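Local coordinates for protein glycerophosphoryl diester phosphodiesterase (Parabacteroides distasonis, PDB 3MZ2) that probably hydrolyses glycerophosphodiesters to an alcohol and glycerol 3-phosphate, at residues G8-N16 against E54-T63; V229-D240 against I255-D266. All coordinates share one frame; numbering follows the deposited sequence. Where two conformers were deposited one is given.

How the contacts relate
Contact 2 is a buried piece of the barrel itself, whereas contact 1 lies nearer the surface, where the N-terminal strand is laid against the end of a barrel helix. The two have no segment in common and do not touch; their centres are about 18 Å apart and their nearest atoms about 6 Å. Their chemistry follows their place. In contact 2 parallel strands 231-234 and 262-265 share regular backbone hydrogen bonds, with apolar side chains on both faces and buried carboxylates bonded at both ends of the strand pair. Contact 1 has no such strand pairing: one asparagine takes hold of one helix carbonyl, two waters fill in, and modest apolar packing surrounds them.

Contact 1. Residues G8-N16 against E54-T63; sequences GMNTLQISN and ENTLSYTPAT
N10 grips the carbonyl of L57 twice: its backbone N lies 2.8 Å from L57 O, and its side-chain ND2 lies 2.9 Å from the same L57 O. The backbone N-H comes from above the carbonyl plane and the amide from the opposite face, tilted by 29°, so the oxygen is held between two donors. With CG beside its backbone N (chi1 -68°), the asparagine brings its amide back to the oxygen its main chain already holds, which suits this short polar residue to the end of helix 50-59. A water joins ND2 of N10 to S58 O, and another links N10 O to A62 N.

Around this centre the contacts become apolar. P61 brings its CD to 3.6 Å from N10 CG, the two side chains meeting at a slant. One residue earlier, the selenomethionine M9 crosses L57 obliquely; M9 CG touches L57 CB at 3.7 Å, while the bend at chi3 leads the methyl end away. S58 CA meets G8 O through a C-H...O contact. Farther on, L12 sends CD2 to P61 CB at 4.1 Å and CD1 to T63 CG2 at 3.9 Å, one branch for each.

The axis of strand 10-12 makes 96° with that of helix residues 54-59; the strand pairs antiparallel with strand 289-291 near the C-terminus and turns L12 onto F23 of helix 17-23, while T60 faces A272 of helix 268-275.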
ATOM      1  N   GLY A   8       9.268  32.490 -14.308  1.00 31.50           N
ATOM      2  CA  GLY A   8       7.872  32.647 -14.830  1.00 30.07           C
ATOM      3  C   GLY A   8       7.143  31.300 -14.852  1.00 27.84           C
ATOM      4  O   GLY A   8       7.561  30.389 -15.572  1.00 28.91           O
HETATM    5  N   MSE A   9       6.059  31.176 -14.092  1.00 26.06           N
HETATM    6  CA  MSE A   9       5.342  29.902 -13.928  1.00 23.58           C
HETATM    7  C   MSE A   9       3.831  30.017 -14.209  1.00 21.05           C
HETATM    8  O   MSE A   9       3.182  31.033 -13.890  1.00 19.83           O
HETATM    9  CB  MSE A   9       5.501  29.331 -12.506  1.00 24.62           C
HETATM   10  CG  MSE A   9       6.823  28.558 -12.238  1.00 26.29           C
HETATM   11 SE   MSE A   9       6.854  28.211 -10.373  0.75 35.24          SE
HETATM   12  CE  MSE A   9       6.718  30.117  -9.837  1.00 27.24           C
ATOM     13  N   ASN A  10       3.290  28.974 -14.803  1.00 17.78           N
ATOM     14  CA  ASN A  10       1.841  28.796 -14.902  1.00 17.30           C
ATOM     15  C   ASN A  10       1.301  28.431 -13.533  1.00 17.80           C
ATOM     16  O   ASN A  10       1.872  27.554 -12.834  1.00 19.65           O
ATOM     17  CB  ASN A  10       1.492  27.679 -15.873  1.00 16.48           C
ATOM     18  CG  ASN A  10       1.834  28.017 -17.301  1.00 18.86           C
ATOM     19  OD1 ASN A  10       1.109  28.738 -17.966  1.00 20.85           O
ATOM     20  ND2 ASN A  10       2.899  27.430 -17.797  1.00 17.16           N
ATOM     21  N   THR A  11       0.203  29.079 -13.155  1.00 17.10           N
ATOM     22  CA  THR A  11      -0.444  28.817 -11.902  1.00 17.87           C
ATOM     23  C   THR A  11      -1.925  28.497 -12.082  1.00 17.88           C
ATOM     24  O   THR A  11      -2.567  28.864 -13.080  1.00 18.02           O
ATOM     25  CB  THR A  11      -0.301  30.012 -10.899  1.00 17.41           C
ATOM     26  OG1 THR A  11      -0.931  31.189 -11.432  1.00 21.10           O
ATOM     27  CG2 THR A  11       1.170  30.253 -10.600  1.00 18.61           C
ATOM     28  N   LEU A  12      -2.460  27.773 -11.109  1.00 17.44           N
ATOM     29  CA  LEU A  12      -3.893  27.671 -10.940  1.00 17.12           C
ATOM     30  C   LEU A  12      -4.382  28.710  -9.907  1.00 18.52           C
ATOM     31  O   LEU A  12      -3.682  29.014  -8.929  1.00 20.73           O
ATOM     32  CB  LEU A  12      -4.269  26.269 -10.496  1.00 16.79           C
ATOM     33  CG  LEU A  12      -3.757  25.087 -11.316  1.00 16.17           C
ATOM     34  CD1 LEU A  12      -4.155  23.744 -10.644  1.00 18.86           C
ATOM     35  CD2 LEU A  12      -4.264  25.153 -12.770  1.00 16.00           C
ATOM     36  N   GLN A  13      -5.576  29.220 -10.115  1.00 18.39           N
ATOM     37  CA  GLN A  13      -6.158  30.267  -9.281  1.00 19.56           C
ATOM     38  C   GLN A  13      -7.391  29.748  -8.569  1.00 18.40           C
ATOM     39  O   GLN A  13      -8.506  29.831  -9.087  1.00 19.85           O
ATOM     40  CB  GLN A  13      -6.448  31.493 -10.139  1.00 21.14           C
ATOM     41  CG  GLN A  13      -5.144  31.989 -10.786  1.00 27.05           C
ATOM     42  CD  GLN A  13      -4.202  32.624  -9.762  1.00 31.91           C
ATOM     43  OE1 GLN A  13      -3.290  31.972  -9.187  1.00 36.59           O
ATOM     44  NE2 GLN A  13      -4.443  33.893  -9.494  1.00 36.56           N
ATOM     45  N   ILE A  14      -7.156  29.160  -7.394  1.00 17.63           N
ATOM     46  CA  ILE A  14      -8.157  28.438  -6.619  1.00 17.11           C
ATOM     47  C   ILE A  14      -8.045  28.984  -5.208  1.00 16.70           C
ATOM     48  O   ILE A  14      -7.099  28.680  -4.493  1.00 16.31           O
ATOM     49  CB  ILE A  14      -7.903  26.910  -6.716  1.00 16.82           C
ATOM     50  CG1 ILE A  14      -8.145  26.423  -8.165  1.00 17.78           C
ATOM     51  CG2 ILE A  14      -8.801  26.152  -5.749  1.00 15.88           C
ATOM     52  CD1 ILE A  14      -7.733  25.035  -8.450  1.00 18.50           C
ATOM     53  N   SER A  15      -8.984  29.835  -4.810  1.00 16.63           N
ATOM     54  CA  SER A  15      -8.835  30.568  -3.547  0.70 17.62           C
ATOM     55  C   SER A  15      -9.424  29.840  -2.350  1.00 16.72           C
ATOM     56  O   SER A  15      -9.125  30.211  -1.226  1.00 17.87           O
ATOM     57  CB  SER A  15      -9.512  31.948  -3.567  0.70 18.88           C
ATOM     58  OG  SER A  15      -9.225  32.712  -4.715  0.70 21.52           O
ATOM     59  N   ASN A  16     -10.282  28.852  -2.577  1.00 16.39           N
ATOM     60  CA  ASN A  16     -10.986  28.199  -1.471  1.00 15.42           C
ATOM     61  C   ASN A  16     -11.567  26.877  -1.949  1.00 14.92           C
ATOM     62  O   ASN A  16     -11.439  26.566  -3.104  1.00 12.81           O
ATOM     63  CB  ASN A  16     -12.078  29.141  -0.910  1.00 16.78           C
ATOM     64  CG  ASN A  16     -13.050  29.616  -1.993  1.00 17.26           C
ATOM     65  OD1 ASN A  16     -13.433  28.847  -2.860  1.00 17.62           O
ATOM     66  ND2 ASN A  16     -13.417  30.901  -1.962  1.00 22.40           N
ATOM     67  N   GLU A  54       8.626  23.062  -9.978  1.00 15.11           N
ATOM     68  CA  GLU A  54       8.825  24.417 -10.518  1.00 17.25           C
ATOM     69  C   GLU A  54       9.105  24.412 -12.035  1.00 18.42           C
ATOM     70  O   GLU A  54       8.538  25.231 -12.809  1.00 18.06           O
ATOM     71  CB  GLU A  54       9.981  25.095  -9.768  1.00 18.93           C
ATOM     72  CG  GLU A  54       9.706  25.310  -8.302  1.00 24.39           C
ATOM     73  CD  GLU A  54      10.956  25.520  -7.427  1.00 31.96           C
ATOM     74  OE1 GLU A  54      12.075  25.734  -7.976  1.00 37.15           O
ATOM     75  OE2 GLU A  54      10.794  25.462  -6.174  1.00 37.51           O
ATOM     76  N   ASN A  55       9.981  23.510 -12.447  1.00 18.61           N
ATOM     77  CA  ASN A  55      10.284  23.309 -13.866  1.00 18.92           C
ATOM     78  C   ASN A  55       9.031  22.969 -14.658  1.00 18.90           C
ATOM     79  O   ASN A  55       8.753  23.587 -15.694  1.00 20.27           O
ATOM     80  CB  ASN A  55      11.314  22.191 -14.047  1.00 19.26           C
ATOM     81  CG  ASN A  55      11.775  22.049 -15.501  1.00 19.82           C
ATOM     82  OD1 ASN A  55      12.293  23.007 -16.078  1.00 25.18           O
ATOM     83  ND2 ASN A  55      11.631  20.857 -16.073  1.00 21.11           N
ATOM     84  N   THR A  56       8.237  22.034 -14.181  1.00 17.36           N
ATOM     85  CA  THR A  56       7.018  21.696 -14.899  1.00 16.54           C
ATOM     86  C   THR A  56       6.103  22.915 -15.071  1.00 15.71           C
ATOM     87  O   THR A  56       5.611  23.140 -16.151  1.00 16.61           O
ATOM     88  CB  THR A  56       6.242  20.553 -14.218  1.00 15.83           C
ATOM     89  OG1 THR A  56       7.055  19.377 -14.187  1.00 18.45           O
ATOM     90  CG2 THR A  56       4.924  20.200 -14.939  1.00 17.35           C
ATOM     91  N   LEU A  57       5.854  23.686 -14.016  1.00 15.30           N
ATOM     92  CA  LEU A  57       5.025  24.885 -14.146  1.00 15.53           C
ATOM     93  C   LEU A  57       5.536  25.949 -15.123  1.00 16.42           C
ATOM     94  O   LEU A  57       4.742  26.738 -15.652  1.00 15.68           O
ATOM     95  CB  LEU A  57       4.787  25.523 -12.798  1.00 15.07           C
ATOM     96  CG  LEU A  57       3.987  24.684 -11.808  1.00 15.14           C
ATOM     97  CD1 LEU A  57       3.669  25.554 -10.609  1.00 14.96           C
ATOM     98  CD2 LEU A  57       2.719  24.071 -12.393  1.00 16.83           C
ATOM     99  N   SER A  58       6.845  25.991 -15.395  1.00 17.94           N
ATOM    100  CA  SER A  58       7.389  26.923 -16.386  0.50 18.86           C
ATOM    101  C   SER A  58       6.876  26.635 -17.804  1.00 19.08           C
ATOM    102  O   SER A  58       6.810  27.529 -18.646  1.00 20.48           O
ATOM    103  CB  SER A  58       8.925  26.884 -16.383  0.50 19.65           C
ATOM    104  OG  SER A  58       9.448  27.128 -15.084  0.50 20.59           O
ATOM    105  N   TYR A  59       6.513  25.375 -18.065  1.00 17.51           N
ATOM    106  CA  TYR A  59       5.992  24.929 -19.374  1.00 17.51           C
ATOM    107  C   TYR A  59       4.474  24.720 -19.432  1.00 16.11           C
ATOM    108  O   TYR A  59       3.859  24.897 -20.482  1.00 16.82           O
ATOM    109  CB  TYR A  59       6.644  23.610 -19.768  1.00 17.91           C
ATOM    110  CG  TYR A  59       8.123  23.678 -20.000  1.00 20.94           C
ATOM    111  CD1 TYR A  59       9.007  23.481 -18.969  1.00 20.57           C
ATOM    112  CD2 TYR A  59       8.639  23.885 -21.286  1.00 26.32           C
ATOM    113  CE1 TYR A  59      10.387  23.528 -19.168  1.00 24.26           C
ATOM    114  CE2 TYR A  59      10.025  23.929 -21.507  1.00 29.97           C
ATOM    115  CZ  TYR A  59      10.892  23.748 -20.432  1.00 29.78           C
ATOM    116  OH  TYR A  59      12.266  23.779 -20.595  1.00 32.19           O
ATOM    117  N   THR A  60       3.859  24.322 -18.316  1.00 15.21           N
ATOM    118  CA  THR A  60       2.459  24.038 -18.294  1.00 13.81           C
ATOM    119  C   THR A  60       1.818  24.211 -16.945  1.00 13.42           C
ATOM    120  O   THR A  60       2.448  23.905 -15.942  1.00 11.99           O
ATOM    121  CB  THR A  60       2.226  22.556 -18.784  1.00 14.19           C
ATOM    122  OG1 THR A  60       0.823  22.260 -18.847  1.00 14.32           O
ATOM    123  CG2 THR A  60       2.960  21.519 -17.884  1.00 14.47           C
ATOM    124  N   PRO A  61       0.536  24.629 -16.882  1.00 13.24           N
ATOM    125  CA  PRO A  61      -0.173  24.428 -15.616  1.00 13.07           C
ATOM    126  C   PRO A  61      -0.299  22.946 -15.331  1.00 11.34           C
ATOM    127  O   PRO A  61      -0.453  22.160 -16.257  1.00 11.46           O
ATOM    128  CB  PRO A  61      -1.552  25.054 -15.869  1.00 13.83           C
ATOM    129  CG  PRO A  61      -1.687  25.109 -17.289  1.00 12.82           C
ATOM    130  CD  PRO A  61      -0.354  25.176 -17.921  1.00 13.93           C
ATOM    131  N   ALA A  62      -0.187  22.560 -14.062  1.00 11.91           N
ATOM    132  CA  ALA A  62      -0.327  21.174 -13.692  1.00 10.82           C
ATOM    133  C   ALA A  62      -0.614  21.097 -12.190  1.00 11.52           C
ATOM    134  O   ALA A  62      -0.315  22.023 -11.453  1.00 13.68           O
ATOM    135  CB  ALA A  62       0.957  20.392 -14.027  1.00 11.98           C
ATOM    136  N   THR A  63      -1.181  19.968 -11.783  1.00 10.72           N
ATOM    137  CA  THR A  63      -1.229  19.518 -10.410  1.00 10.56           C
ATOM    138  C   THR A  63      -0.119  18.494 -10.239  1.00 10.96           C
ATOM    139  O   THR A  63       0.480  18.064 -11.220  1.00 10.53           O
ATOM    140  CB  THR A  63      -2.553  18.867 -10.056  1.00 11.00           C
ATOM    141  OG1 THR A  63      -2.810  17.812 -10.991  1.00 10.32           O
ATOM    142  CG2 THR A  63      -3.686  19.906 -10.136  1.00 11.68           C
TER
HETATM  143  O   HOH W   1      -0.282  25.317 -12.286  1.00 23.22           O
HETATM  144  O   HOH W   2       4.430  28.552 -20.416  1.00 27.59           O

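Contact 2. Residues V229-D240 against I255-D266; sequences VMCMISTAPSDD and IIRQGVDIIESD
I233 sets CG1 3.7 Å from V260 CG2, and its CG2 branch faces I255 CD1, so it packs on the end of helix 245-257 through I255 and on the following turn through V260. I255 CD1 also presses on T235 CG2, a tight 3.4 Å. On the face shared with I262 and E264, M232 runs its flexible chain over I262, with M232 CG 3.7 Å from I262 CB. Between these layers the strands pair in parallel: I233 N donates to I262 O, and I233 O accepts from E264 N. C231 N binds D261 OD2, whose carboxylate also meets H225 and R30. S234 OG donates to E264 OE1 at 2.9 Å.

At the C-terminal end D240 OD2 receives D266 N at 2.7 Å; D240 OD1 takes S265 OG and, from the opposite face, T235 OG1, with Y252 also bonding there. Replacing D240 with an alanine would probably leave D266 N and the hydroxyls of T235 and S265 without this acceptor and weaken the hold on the end of strand 262-265. D266, bonded to H37, lies near a sulfate probably from the crystallisation liquor. Strand 231-234, helix 245-257 and strand 262-265 form a beta-alpha-beta crossover of the TIM barrel, whose strand C-terminal ends characteristically carry the active site.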
ATOM      1  N   VAL A 229     -18.223  14.507 -12.848  1.00 11.90           N
ATOM      2  CA  VAL A 229     -16.893  14.082 -12.425  1.00 12.21           C
ATOM      3  C   VAL A 229     -15.893  14.039 -13.594  1.00 11.34           C
ATOM      4  O   VAL A 229     -16.166  13.402 -14.598  1.00 12.47           O
ATOM      5  CB  VAL A 229     -16.972  12.719 -11.731  1.00 11.85           C
ATOM      6  CG1 VAL A 229     -15.594  12.099 -11.373  1.00 12.08           C
ATOM      7  CG2 VAL A 229     -17.820  12.863 -10.453  1.00 13.69           C
HETATM    8  N   MSE A 230     -14.762  14.721 -13.446  1.00 12.31           N
HETATM    9  CA  MSE A 230     -13.664  14.638 -14.407  0.60 12.44           C
HETATM   10  C   MSE A 230     -12.864  13.369 -14.206  1.00 12.15           C
HETATM   11  O   MSE A 230     -12.687  12.940 -13.064  1.00 12.36           O
HETATM   12  CB  MSE A 230     -12.723  15.819 -14.266  0.60 12.84           C
HETATM   13  CG  MSE A 230     -13.414  17.038 -14.767  0.60 13.67           C
HETATM   14 SE   MSE A 230     -12.525  18.736 -14.625  0.45 16.65          SE
HETATM   15  CE  MSE A 230     -11.346  18.630 -16.175  0.60 11.89           C
ATOM     16  N   CYS A 231     -12.360  12.832 -15.314  1.00 10.95           N
ATOM     17  CA  CYS A 231     -11.707  11.525 -15.362  1.00 11.85           C
ATOM     18  C   CYS A 231     -10.254  11.603 -15.864  1.00 11.80           C
ATOM     19  O   CYS A 231      -9.935  12.288 -16.860  1.00 12.34           O
ATOM     20  CB  CYS A 231     -12.568  10.560 -16.228  1.00 12.00           C
ATOM     21  SG  CYS A 231     -14.220  10.307 -15.589  1.00 14.38           S
HETATM   22  N   MSE A 232      -9.424  10.867 -15.160  1.00 11.60           N
HETATM   23  CA  MSE A 232      -7.988  10.910 -15.370  0.50 10.60           C
HETATM   24  C   MSE A 232      -7.476   9.541 -15.767  1.00 11.66           C
HETATM   25  O   MSE A 232      -7.755   8.547 -15.100  1.00 12.79           O
HETATM   26  CB  MSE A 232      -7.292  11.315 -14.087  0.50  9.98           C
HETATM   27  CG  MSE A 232      -5.811  11.621 -14.281  0.50  8.23           C
HETATM   28 SE   MSE A 232      -5.072  12.256 -12.624  0.38  9.09          SE
HETATM   29  CE  MSE A 232      -4.442  10.582 -11.853  0.50 12.98           C
ATOM     30  N   ILE A 233      -6.691   9.522 -16.835  1.00 11.75           N
ATOM     31  CA  ILE A 233      -5.834   8.381 -17.189  1.00 11.46           C
ATOM     32  C   ILE A 233      -4.402   8.630 -16.753  1.00 12.07           C
ATOM     33  O   ILE A 233      -3.876   9.711 -16.934  1.00 11.63           O
ATOM     34  CB  ILE A 233      -5.842   8.152 -18.747  1.00 12.27           C
ATOM     35  CG1 ILE A 233      -7.211   7.625 -19.207  1.00 12.46           C
ATOM     36  CG2 ILE A 233      -4.696   7.294 -19.202  1.00 11.93           C
ATOM     37  CD1 ILE A 233      -7.461   6.146 -18.841  1.00 12.51           C
ATOM     38  N   SER A 234      -3.756   7.605 -16.186  1.00 11.13           N
ATOM     39  CA  SER A 234      -2.351   7.695 -15.867  1.00 11.75           C
ATOM     40  C   SER A 234      -1.604   6.963 -16.952  1.00 12.75           C
ATOM     41  O   SER A 234      -1.820   5.761 -17.159  1.00 13.30           O
ATOM     42  CB  SER A 234      -2.008   7.038 -14.560  1.00 11.51           C
ATOM     43  OG  SER A 234      -0.583   7.107 -14.375  1.00 13.63           O
ATOM     44  N   THR A 235      -0.725   7.690 -17.632  1.00 11.83           N
ATOM     45  CA  THR A 235       0.121   7.145 -18.671  1.00 11.52           C
ATOM     46  C   THR A 235       1.464   6.622 -18.125  1.00 11.74           C
ATOM     47  O   THR A 235       2.293   6.099 -18.881  1.00 12.32           O
ATOM     48  CB  THR A 235       0.370   8.173 -19.786  1.00 11.34           C
ATOM     49  OG1 THR A 235       0.911   9.371 -19.248  1.00 10.46           O
ATOM     50  CG2 THR A 235      -0.956   8.476 -20.537  1.00 12.52           C
ATOM     51  N   ALA A 236       1.672   6.732 -16.812  1.00 10.72           N
ATOM     52  CA  ALA A 236       2.969   6.356 -16.247  1.00 11.91           C
ATOM     53  C   ALA A 236       3.335   4.905 -16.567  1.00 12.06           C
ATOM     54  O   ALA A 236       4.440   4.629 -16.988  1.00 14.89           O
ATOM     55  CB  ALA A 236       3.029   6.662 -14.698  1.00 10.98           C
ATOM     56  N   PRO A 237       2.402   3.969 -16.402  1.00 14.29           N
ATOM     57  CA  PRO A 237       2.782   2.570 -16.728  1.00 15.89           C
ATOM     58  C   PRO A 237       2.616   2.200 -18.182  1.00 15.83           C
ATOM     59  O   PRO A 237       3.046   1.104 -18.654  1.00 16.76           O
ATOM     60  CB  PRO A 237       1.810   1.739 -15.852  1.00 15.91           C
ATOM     61  CG  PRO A 237       0.721   2.601 -15.500  1.00 17.01           C
ATOM     62  CD  PRO A 237       1.087   4.061 -15.760  1.00 14.91           C
ATOM     63  N   SER A 238       1.964   3.091 -18.913  1.00 13.60           N
ATOM     64  CA  SER A 238       1.485   2.744 -20.256  1.00 14.28           C
ATOM     65  C   SER A 238       2.152   3.656 -21.293  1.00 13.91           C
ATOM     66  O   SER A 238       3.307   3.409 -21.678  1.00 14.92           O
ATOM     67  CB  SER A 238      -0.038   2.801 -20.285  1.00 14.02           C
ATOM     68  OG  SER A 238      -0.521   4.049 -19.740  1.00 15.17           O
ATOM     69  N   ASP A 239       1.479   4.697 -21.746  1.00 13.04           N
ATOM     70  CA  ASP A 239       1.992   5.466 -22.881  1.00 14.29           C
ATOM     71  C   ASP A 239       3.292   6.199 -22.616  1.00 13.19           C
ATOM     72  O   ASP A 239       4.023   6.473 -23.559  1.00 13.45           O
ATOM     73  CB  ASP A 239       0.918   6.399 -23.443  1.00 14.52           C
ATOM     74  CG  ASP A 239      -0.397   5.676 -23.672  1.00 17.73           C
ATOM     75  OD1 ASP A 239      -0.483   4.983 -24.687  1.00 22.48           O
ATOM     76  OD2 ASP A 239      -1.282   5.686 -22.775  1.00 21.57           O
ATOM     77  N   ASP A 240       3.620   6.520 -21.358  1.00 13.18           N
ATOM     78  CA  ASP A 240       4.911   7.139 -21.059  1.00 11.81           C
ATOM     79  C   ASP A 240       6.087   6.273 -21.456  1.00 12.86           C
ATOM     80  O   ASP A 240       7.201   6.756 -21.594  1.00 13.68           O
ATOM     81  CB  ASP A 240       5.072   7.461 -19.562  1.00 11.88           C
ATOM     82  CG  ASP A 240       4.188   8.592 -19.092  1.00 10.81           C
ATOM     83  OD1 ASP A 240       3.602   9.307 -19.928  1.00 11.02           O
ATOM     84  OD2 ASP A 240       4.183   8.866 -17.880  1.00 14.90           O
ATOM     85  N   ILE A 255      -5.701  10.074 -26.154  1.00 13.70           N
ATOM     86  CA  ILE A 255      -6.391  10.037 -24.873  1.00 13.65           C
ATOM     87  C   ILE A 255      -7.378  11.193 -24.766  1.00 13.94           C
ATOM     88  O   ILE A 255      -8.537  10.985 -24.393  1.00 13.92           O
ATOM     89  CB  ILE A 255      -5.442  10.024 -23.674  1.00 12.79           C
ATOM     90  CG1 ILE A 255      -4.699   8.681 -23.648  1.00 14.30           C
ATOM     91  CG2 ILE A 255      -6.232  10.259 -22.386  1.00 13.67           C
ATOM     92  CD1 ILE A 255      -3.375   8.691 -22.874  1.00 14.42           C
ATOM     93  N   ILE A 256      -6.953  12.403 -25.139  1.00 13.85           N
ATOM     94  CA  ILE A 256      -7.841  13.560 -25.085  1.00 15.36           C
ATOM     95  C   ILE A 256      -9.014  13.393 -26.112  1.00 15.66           C
ATOM     96  O   ILE A 256     -10.187  13.647 -25.807  1.00 16.60           O
ATOM     97  CB  ILE A 256      -7.061  14.886 -25.284  1.00 15.44           C
ATOM     98  CG1 ILE A 256      -6.014  15.081 -24.160  1.00 15.71           C
ATOM     99  CG2 ILE A 256      -7.998  16.088 -25.330  1.00 15.68           C
ATOM    100  CD1 ILE A 256      -6.585  14.982 -22.716  1.00 14.94           C
ATOM    101  N   ARG A 257      -8.699  12.878 -27.290  1.00 16.90           N
ATOM    102  CA  ARG A 257      -9.713  12.711 -28.333  1.00 18.24           C
ATOM    103  C   ARG A 257     -10.800  11.707 -27.892  1.00 19.15           C
ATOM    104  O   ARG A 257     -11.956  11.802 -28.376  1.00 19.51           O
ATOM    105  CB  ARG A 257      -9.068  12.237 -29.639  1.00 18.53           C
ATOM    106  CG  ARG A 257      -8.236  13.265 -30.379  1.00 21.25           C
ATOM    107  CD  ARG A 257      -7.849  12.685 -31.764  1.00 25.11           C
ATOM    108  NE  ARG A 257      -6.804  13.494 -32.417  1.00 26.55           N
ATOM    109  CZ  ARG A 257      -5.517  13.137 -32.588  1.00 25.82           C
ATOM    110  NH1 ARG A 257      -5.050  11.943 -32.190  1.00 26.04           N
ATOM    111  NH2 ARG A 257      -4.683  13.992 -33.182  1.00 23.87           N
ATOM    112  N   GLN A 258     -10.429  10.774 -27.008  1.00 18.87           N
ATOM    113  CA  GLN A 258     -11.356   9.766 -26.473  0.50 20.21           C
ATOM    114  C   GLN A 258     -12.274  10.310 -25.366  1.00 19.78           C
ATOM    115  O   GLN A 258     -13.180   9.600 -24.878  1.00 21.81           O
ATOM    116  CB  GLN A 258     -10.609   8.539 -25.928  0.50 20.53           C
ATOM    117  CG  GLN A 258      -9.795   7.696 -26.925  0.50 23.35           C
ATOM    118  CD  GLN A 258     -10.636   7.065 -28.019  0.50 27.34           C
ATOM    119  OE1 GLN A 258     -11.704   7.574 -28.371  0.50 30.27           O
ATOM    120  NE2 GLN A 258     -10.144   5.959 -28.584  0.50 28.23           N
ATOM    121  N   GLY A 259     -12.049  11.547 -24.941  1.00 18.00           N
ATOM    122  CA  GLY A 259     -12.962  12.248 -23.994  1.00 17.68           C
ATOM    123  C   GLY A 259     -12.439  12.344 -22.571  1.00 16.80           C
ATOM    124  O   GLY A 259     -13.129  12.862 -21.669  1.00 19.02           O
ATOM    125  N   VAL A 260     -11.232  11.835 -22.369  1.00 14.40           N
ATOM    126  CA  VAL A 260     -10.568  11.876 -21.052  1.00 13.09           C
ATOM    127  C   VAL A 260     -10.162  13.328 -20.741  1.00 13.65           C
ATOM    128  O   VAL A 260      -9.788  14.134 -21.641  1.00 13.78           O
ATOM    129  CB  VAL A 260      -9.364  10.949 -21.036  1.00 12.30           C
ATOM    130  CG1 VAL A 260      -8.504  11.186 -19.780  1.00 12.07           C
ATOM    131  CG2 VAL A 260      -9.808   9.455 -21.121  1.00 14.47           C
ATOM    132  N   ASP A 261     -10.296  13.693 -19.464  1.00 12.94           N
ATOM    133  CA  ASP A 261     -10.196  15.097 -19.001  1.00 13.05           C
ATOM    134  C   ASP A 261      -8.813  15.452 -18.517  1.00 12.77           C
ATOM    135  O   ASP A 261      -8.367  16.623 -18.648  1.00 12.83           O
ATOM    136  CB  ASP A 261     -11.252  15.365 -17.921  1.00 12.90           C
ATOM    137  CG  ASP A 261     -12.649  14.935 -18.375  1.00 15.55           C
ATOM    138  OD1 ASP A 261     -13.094  15.462 -19.422  1.00 17.67           O
ATOM    139  OD2 ASP A 261     -13.193  13.987 -17.768  1.00 14.18           O
ATOM    140  N   ILE A 262      -8.150  14.472 -17.898  1.00 11.06           N
ATOM    141  CA  ILE A 262      -6.890  14.718 -17.218  1.00 11.76           C
ATOM    142  C   ILE A 262      -5.923  13.592 -17.591  1.00 11.91           C
ATOM    143  O   ILE A 262      -6.300  12.437 -17.612  1.00 11.32           O
ATOM    144  CB  ILE A 262      -7.070  14.766 -15.649  1.00 11.88           C
ATOM    145  CG1 ILE A 262      -8.277  15.653 -15.231  1.00 13.86           C
ATOM    146  CG2 ILE A 262      -5.768  15.207 -15.001  1.00 13.53           C
ATOM    147  CD1 ILE A 262      -8.656  15.607 -13.749  1.00 14.99           C
ATOM    148  N   ILE A 263      -4.690  13.964 -17.947  1.00 10.77           N
ATOM    149  CA  ILE A 263      -3.593  12.979 -18.096  1.00 10.58           C
ATOM    150  C   ILE A 263      -2.609  13.135 -16.947  1.00 11.76           C
ATOM    151  O   ILE A 263      -2.064  14.263 -16.736  1.00 11.99           O
ATOM    152  CB  ILE A 263      -2.865  13.155 -19.421  1.00 11.05           C
ATOM    153  CG1 ILE A 263      -3.800  12.727 -20.544  1.00 14.55           C
ATOM    154  CG2 ILE A 263      -1.603  12.287 -19.445  1.00 11.78           C
ATOM    155  CD1 ILE A 263      -3.298  13.131 -21.960  1.00 13.46           C
ATOM    156  N   GLU A 264      -2.416  12.073 -16.175  1.00 10.02           N
ATOM    157  CA  GLU A 264      -1.315  11.988 -15.206  1.00 11.39           C
ATOM    158  C   GLU A 264      -0.132  11.273 -15.841  1.00 11.15           C
ATOM    159  O   GLU A 264      -0.275  10.160 -16.352  1.00 10.28           O
ATOM    160  CB  GLU A 264      -1.720  11.242 -13.941  1.00 12.14           C
ATOM    161  CG  GLU A 264      -0.603  11.135 -12.911  1.00 14.61           C
ATOM    162  CD  GLU A 264      -0.918  10.120 -11.834  1.00 15.54           C
ATOM    163  OE1 GLU A 264      -0.957   8.904 -12.120  1.00 20.67           O
ATOM    164  OE2 GLU A 264      -1.146  10.538 -10.721  1.00 18.52           O
ATOM    165  N   SER A 265       1.040  11.906 -15.781  1.00 11.17           N
ATOM    166  CA  SER A 265       2.198  11.457 -16.535  1.00 10.82           C
ATOM    167  C   SER A 265       3.494  11.735 -15.832  1.00 10.56           C
ATOM    168  O   SER A 265       3.618  12.775 -15.118  1.00  9.90           O
ATOM    169  CB  SER A 265       2.166  12.136 -17.923  1.00 10.89           C
ATOM    170  OG  SER A 265       3.278  11.843 -18.737  1.00 11.51           O
ATOM    171  N   ASP A 266       4.491  10.868 -16.057  1.00 11.23           N
ATOM    172  CA  ASP A 266       5.857  11.131 -15.629  1.00 11.61           C
ATOM    173  C   ASP A 266       6.493  12.194 -16.538  1.00 12.11           C
ATOM    174  O   ASP A 266       7.539  12.701 -16.207  1.00 12.00           O
ATOM    175  CB  ASP A 266       6.733   9.864 -15.653  1.00 11.27           C
ATOM    176  CG  ASP A 266       6.425   8.903 -14.525  1.00 14.07           C
ATOM    177  OD1 ASP A 266       6.066   9.378 -13.444  1.00 16.26           O
ATOM    178  OD2 ASP A 266       6.543   7.668 -14.733  1.00 13.32           O
TER
HETATM  179  O   HOH W   3       6.869   5.970 -16.762  1.00 15.28           O